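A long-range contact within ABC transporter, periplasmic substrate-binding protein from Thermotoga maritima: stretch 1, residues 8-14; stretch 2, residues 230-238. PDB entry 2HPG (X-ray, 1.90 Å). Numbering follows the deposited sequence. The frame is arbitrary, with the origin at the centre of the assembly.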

ATOM      1  N   LYS A   8      23.976  10.307  16.894  1.00 31.96           N
ATOM      2  CA  LYS A   8      23.488  10.028  18.238  1.00 31.11           C
ATOM      3  C   LYS A   8      22.350   9.000  18.241  1.00 30.07           C
ATOM      4  O   LYS A   8      22.204   8.228  19.184  1.00 30.02           O
ATOM      5  CB  LYS A   8      23.002  11.319  18.897  1.00 31.02           C
ATOM      6  CG  LYS A   8      22.540  11.143  20.331  1.00 31.27           C
ATOM      7  CD  LYS A   8      22.378  12.471  21.038  1.00 31.03           C
ATOM      8  CE  LYS A   8      21.798  12.258  22.407  1.00 31.52           C
ATOM      9  NZ  LYS A   8      21.450  13.534  23.087  1.00 33.19           N
ATOM     10  N   TYR A   9      21.517   9.032  17.209  1.00 28.83           N
ATOM     11  CA  TYR A   9      20.415   8.100  17.056  1.00 28.27           C
ATOM     12  C   TYR A   9      20.526   7.480  15.680  1.00 26.74           C
ATOM     13  O   TYR A   9      20.824   8.174  14.714  1.00 26.87           O
ATOM     14  CB  TYR A   9      19.083   8.825  17.165  1.00 28.06           C
ATOM     15  CG  TYR A   9      18.918   9.679  18.400  1.00 27.70           C
ATOM     16  CD1 TYR A   9      18.410   9.142  19.566  1.00 27.62           C
ATOM     17  CD2 TYR A   9      19.240  11.031  18.386  1.00 27.57           C
ATOM     18  CE1 TYR A   9      18.237   9.914  20.693  1.00 28.05           C
ATOM     19  CE2 TYR A   9      19.066  11.816  19.506  1.00 27.67           C
ATOM     20  CZ  TYR A   9      18.566  11.245  20.665  1.00 28.50           C
ATOM     21  OH  TYR A   9      18.383  12.003  21.806  1.00 27.92           O
ATOM     22  N   THR A  10      20.320   6.171  15.592  1.00 25.79           N
ATOM     23  CA  THR A  10      20.323   5.481  14.309  1.00 24.63           C
ATOM     24  C   THR A  10      19.013   4.709  14.182  1.00 24.05           C
ATOM     25  O   THR A  10      18.581   4.048  15.137  1.00 23.52           O
ATOM     26  CB  THR A  10      21.536   4.559  14.160  1.00 24.97           C
ATOM     27  OG1 THR A  10      22.725   5.347  14.222  1.00 26.51           O
ATOM     28  CG2 THR A  10      21.520   3.845  12.818  1.00 25.39           C
ATOM     29  N   LEU A  11      18.353   4.880  13.030  1.00 22.21           N
ATOM     30  CA  LEU A  11      17.109   4.176  12.697  1.00 21.29           C
ATOM     31  C   LEU A  11      17.395   3.283  11.494  1.00 20.18           C
ATOM     32  O   LEU A  11      17.913   3.762  10.490  1.00 19.84           O
ATOM     33  CB  LEU A  11      15.991   5.173  12.336  1.00 21.02           C
ATOM     34  CG  LEU A  11      14.638   4.553  11.931  1.00 21.35           C
ATOM     35  CD1 LEU A  11      14.023   3.744  13.068  1.00 18.70           C
ATOM     36  CD2 LEU A  11      13.656   5.647  11.448  1.00 20.37           C
ATOM     37  N   ARG A  12      17.047   2.000  11.591  1.00 19.47           N
ATOM     38  CA  ARG A  12      17.119   1.082  10.452  1.00 19.28           C
ATOM     39  C   ARG A  12      15.714   0.808   9.920  1.00 18.49           C
ATOM     40  O   ARG A  12      14.887   0.224  10.607  1.00 17.91           O
ATOM     41  CB  ARG A  12      17.825  -0.199  10.870  1.00 19.00           C
ATOM     42  CG  ARG A  12      19.168   0.130  11.473  1.00 20.15           C
ATOM     43  CD  ARG A  12      20.107  -1.051  11.647  1.00 20.81           C
ATOM     44  NE  ARG A  12      21.399  -0.543  12.106  1.00 22.66           N
ATOM     45  CZ  ARG A  12      21.659  -0.119  13.339  1.00 24.23           C
ATOM     46  NH1 ARG A  12      20.739  -0.154  14.307  1.00 23.83           N
ATOM     47  NH2 ARG A  12      22.858   0.347  13.614  1.00 25.99           N
ATOM     48  N   PHE A  13      15.459   1.244   8.693  1.00 18.01           N
ATOM     49  CA  PHE A  13      14.116   1.244   8.145  1.00 18.02           C
ATOM     50  C   PHE A  13      14.023   0.284   6.985  1.00 17.50           C
ATOM     51  O   PHE A  13      14.699   0.485   5.989  1.00 17.92           O
ATOM     52  CB  PHE A  13      13.755   2.643   7.677  1.00 17.85           C
ATOM     53  CG  PHE A  13      12.277   2.861   7.553  1.00 18.54           C
ATOM     54  CD1 PHE A  13      11.549   3.333   8.625  1.00 18.09           C
ATOM     55  CD2 PHE A  13      11.620   2.578   6.374  1.00 17.80           C
ATOM     56  CE1 PHE A  13      10.184   3.524   8.530  1.00 18.09           C
ATOM     57  CE2 PHE A  13      10.258   2.760   6.277  1.00 17.37           C
ATOM     58  CZ  PHE A  13       9.541   3.239   7.358  1.00 18.15           C
ATOM     59  N   GLY A  14      13.166  -0.733   7.098  1.00 17.21           N
ATOM     60  CA  GLY A  14      13.144  -1.805   6.115  1.00 17.48           C
ATOM     61  C   GLY A  14      11.883  -1.994   5.292  1.00 17.79           C
ATOM     62  O   GLY A  14      10.875  -1.310   5.468  1.00 16.73           O
TER
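Stretch 2 230-238: FEIVSADWF

Two strands more than 200 residues apart in the chain pack together here without a single hydrogen bond between them: side-chain packing, with a tryptophan from the following helix, makes most of the contact. Stretch 2 enters as a strand, 230-234, and turns into a helix at A235. It runs roughly antiparallel to strand 9-14, with 146° between the N-to-C directions and 8.9 Å between the axes at closest approach, too far for backbone pairing. F13 and V233 mark the register, their CA atoms 8.3 Å apart. S234 caps the helix: its OG accepts from W237 N at 3.3 Å, nearly straight at 175°, while F238 N donates to S234 O at 2.9 Å. The CA-to-CB bond of W237 points toward stretch 1, chi1 is t, and the residue gives up more area to the contact than any other. L11 lies against its indole, CD1 standing over one face, 4.1 Å from the centroid of the six-membered ring and 17° off the normal, a CH-pi contact; L11 CB also approaches W237 CH2 at 3.8 Å. Y9, two residues earlier and with its CA-to-CB bond likewise toward stretch 2, brings CB to 4.4 Å from W237 CZ2, whereas the CA-to-CB bond of T10, between Y9 and L11, points away. L11 also meets the strand, its CD2 lying 3.9 Å from V233 CG1. F13 extends this apolar patch: CB leaves sideways, but the ring reaches across, placing CE1 4.3 Å from V233 CG1 and 3.6 Å from I232 O. The carboxylate of E231 approaches the edge of the same ring, OE1 3.3 Å from F13 CZ. The CA-to-CB bond of I232 points away, and 321 Å² is buried in all, both sides summed.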

ATOM      1  N   PHE A 230       1.707   2.299   5.097  1.00 17.99           N
ATOM      2  CA  PHE A 230       1.874   2.926   6.401  1.00 18.32           C
ATOM      3  C   PHE A 230       3.312   2.774   6.845  1.00 18.54           C
ATOM      4  O   PHE A 230       3.877   1.702   6.750  1.00 17.61           O
ATOM      5  CB  PHE A 230       0.951   2.266   7.412  1.00 18.78           C
ATOM      6  CG  PHE A 230      -0.443   2.765   7.351  1.00 19.77           C
ATOM      7  CD1 PHE A 230      -0.980   3.464   8.414  1.00 20.19           C
ATOM      8  CD2 PHE A 230      -1.214   2.578   6.211  1.00 20.51           C
ATOM      9  CE1 PHE A 230      -2.267   3.937   8.349  1.00 21.42           C
ATOM     10  CE2 PHE A 230      -2.498   3.062   6.146  1.00 20.53           C
ATOM     11  CZ  PHE A 230      -3.022   3.735   7.229  1.00 21.15           C
ATOM     12  N   GLU A 231       3.902   3.865   7.315  1.00 19.05           N
ATOM     13  CA  GLU A 231       5.315   3.895   7.657  1.00 19.27           C
ATOM     14  C   GLU A 231       5.401   3.958   9.171  1.00 19.77           C
ATOM     15  O   GLU A 231       4.971   4.935   9.776  1.00 19.37           O
ATOM     16  CB  GLU A 231       5.984   5.102   6.994  1.00 19.86           C
ATOM     17  CG  GLU A 231       5.692   5.235   5.499  1.00 17.57           C
ATOM     18  CD  GLU A 231       6.083   4.001   4.704  1.00 17.88           C
ATOM     19  OE1 GLU A 231       7.120   3.427   5.057  1.00 16.63           O
ATOM     20  OE2 GLU A 231       5.354   3.612   3.738  1.00 14.82           O
ATOM     21  N   ILE A 232       5.894   2.879   9.781  1.00 19.32           N
ATOM     22  CA  ILE A 232       5.848   2.734  11.233  1.00 19.80           C
ATOM     23  C   ILE A 232       7.235   2.669  11.861  1.00 20.49           C
ATOM     24  O   ILE A 232       8.194   2.250  11.211  1.00 19.88           O
ATOM     25  CB  ILE A 232       4.997   1.502  11.668  1.00 19.62           C
ATOM     26  CG1 ILE A 232       5.639   0.179  11.219  1.00 19.36           C
ATOM     27  CG2 ILE A 232       3.580   1.619  11.109  1.00 18.67           C
ATOM     28  CD1 ILE A 232       4.950  -1.061  11.766  1.00 18.45           C
ATOM     29  N   VAL A 233       7.323   3.141  13.107  1.00 20.95           N
ATOM     30  CA  VAL A 233       8.492   2.958  13.975  1.00 21.90           C
ATOM     31  C   VAL A 233       8.028   2.584  15.389  1.00 22.91           C
ATOM     32  O   VAL A 233       6.841   2.655  15.696  1.00 23.14           O
ATOM     33  CB  VAL A 233       9.409   4.215  14.074  1.00 21.86           C
ATOM     34  CG1 VAL A 233      10.102   4.515  12.746  1.00 22.01           C
ATOM     35  CG2 VAL A 233       8.645   5.456  14.596  1.00 21.95           C
ATOM     36  N   SER A 234       8.971   2.156  16.231  1.00 23.61           N
ATOM     37  CA  SER A 234       8.699   1.914  17.646  1.00 24.30           C
ATOM     38  C   SER A 234       8.268   3.197  18.330  1.00 24.73           C
ATOM     39  O   SER A 234       8.968   4.209  18.242  1.00 24.01           O
ATOM     40  CB  SER A 234       9.950   1.389  18.362  1.00 24.55           C
ATOM     41  OG  SER A 234       9.721   1.331  19.754  1.00 26.73           O
ATOM     42  N   ALA A 235       7.130   3.153  19.023  1.00 25.45           N
ATOM     43  CA  ALA A 235       6.664   4.315  19.794  1.00 26.55           C
ATOM     44  C   ALA A 235       7.668   4.669  20.894  1.00 27.69           C
ATOM     45  O   ALA A 235       7.952   5.854  21.117  1.00 29.02           O
ATOM     46  CB  ALA A 235       5.289   4.045  20.385  1.00 26.17           C
ATOM     47  N   ASP A 236       8.217   3.644  21.557  1.00 28.84           N
ATOM     48  CA  ASP A 236       9.224   3.830  22.619  1.00 29.09           C
ATOM     49  C   ASP A 236      10.463   4.544  22.112  1.00 29.13           C
ATOM     50  O   ASP A 236      10.916   5.488  22.729  1.00 29.70           O
ATOM     51  CB  ASP A 236       9.652   2.495  23.228  1.00 29.58           C
ATOM     52  CG  ASP A 236       8.579   1.879  24.106  1.00 32.35           C
ATOM     53  OD1 ASP A 236       7.729   2.620  24.662  1.00 34.19           O
ATOM     54  OD2 ASP A 236       8.590   0.634  24.234  1.00 37.38           O
ATOM     55  N   TRP A 237      11.000   4.092  20.984  1.00 28.96           N
ATOM     56  CA  TRP A 237      12.127   4.765  20.354  1.00 28.46           C
ATOM     57  C   TRP A 237      11.796   6.187  19.896  1.00 28.89           C
ATOM     58  O   TRP A 237      12.547   7.125  20.152  1.00 28.88           O
ATOM     59  CB  TRP A 237      12.617   3.968  19.136  1.00 27.98           C
ATOM     60  CG  TRP A 237      13.752   4.637  18.463  1.00 26.69           C
ATOM     61  CD1 TRP A 237      15.048   4.612  18.859  1.00 26.83           C
ATOM     62  CD2 TRP A 237      13.701   5.477  17.297  1.00 26.61           C
ATOM     63  NE1 TRP A 237      15.817   5.380  18.012  1.00 27.08           N
ATOM     64  CE2 TRP A 237      15.014   5.915  17.043  1.00 26.44           C
ATOM     65  CE3 TRP A 237      12.672   5.907  16.452  1.00 27.02           C
ATOM     66  CZ2 TRP A 237      15.336   6.751  15.973  1.00 27.14           C
ATOM     67  CZ3 TRP A 237      12.991   6.747  15.387  1.00 26.62           C
ATOM     68  CH2 TRP A 237      14.313   7.159  15.160  1.00 27.20           C
ATOM     69  N   PHE A 238      10.698   6.342  19.166  1.00 29.21           N
ATOM     70  CA  PHE A 238      10.320   7.660  18.666  1.00 29.34           C
ATOM     71  C   PHE A 238      10.222   8.654  19.825  1.00 29.45           C
ATOM     72  O   PHE A 238      10.776   9.748  19.757  1.00 28.79           O
ATOM     73  CB  PHE A 238       8.990   7.593  17.911  1.00 29.65           C
ATOM     74  CG  PHE A 238       8.664   8.841  17.155  1.00 29.02           C
ATOM     75  CD1 PHE A 238       9.437   9.219  16.064  1.00 30.90           C
ATOM     76  CD2 PHE A 238       7.590   9.643  17.529  1.00 29.89           C
ATOM     77  CE1 PHE A 238       9.139  10.378  15.350  1.00 30.47           C
ATOM     78  CE2 PHE A 238       7.283  10.803  16.822  1.00 29.20           C
ATOM     79  CZ  PHE A 238       8.056  11.169  15.735  1.00 30.58           C
TER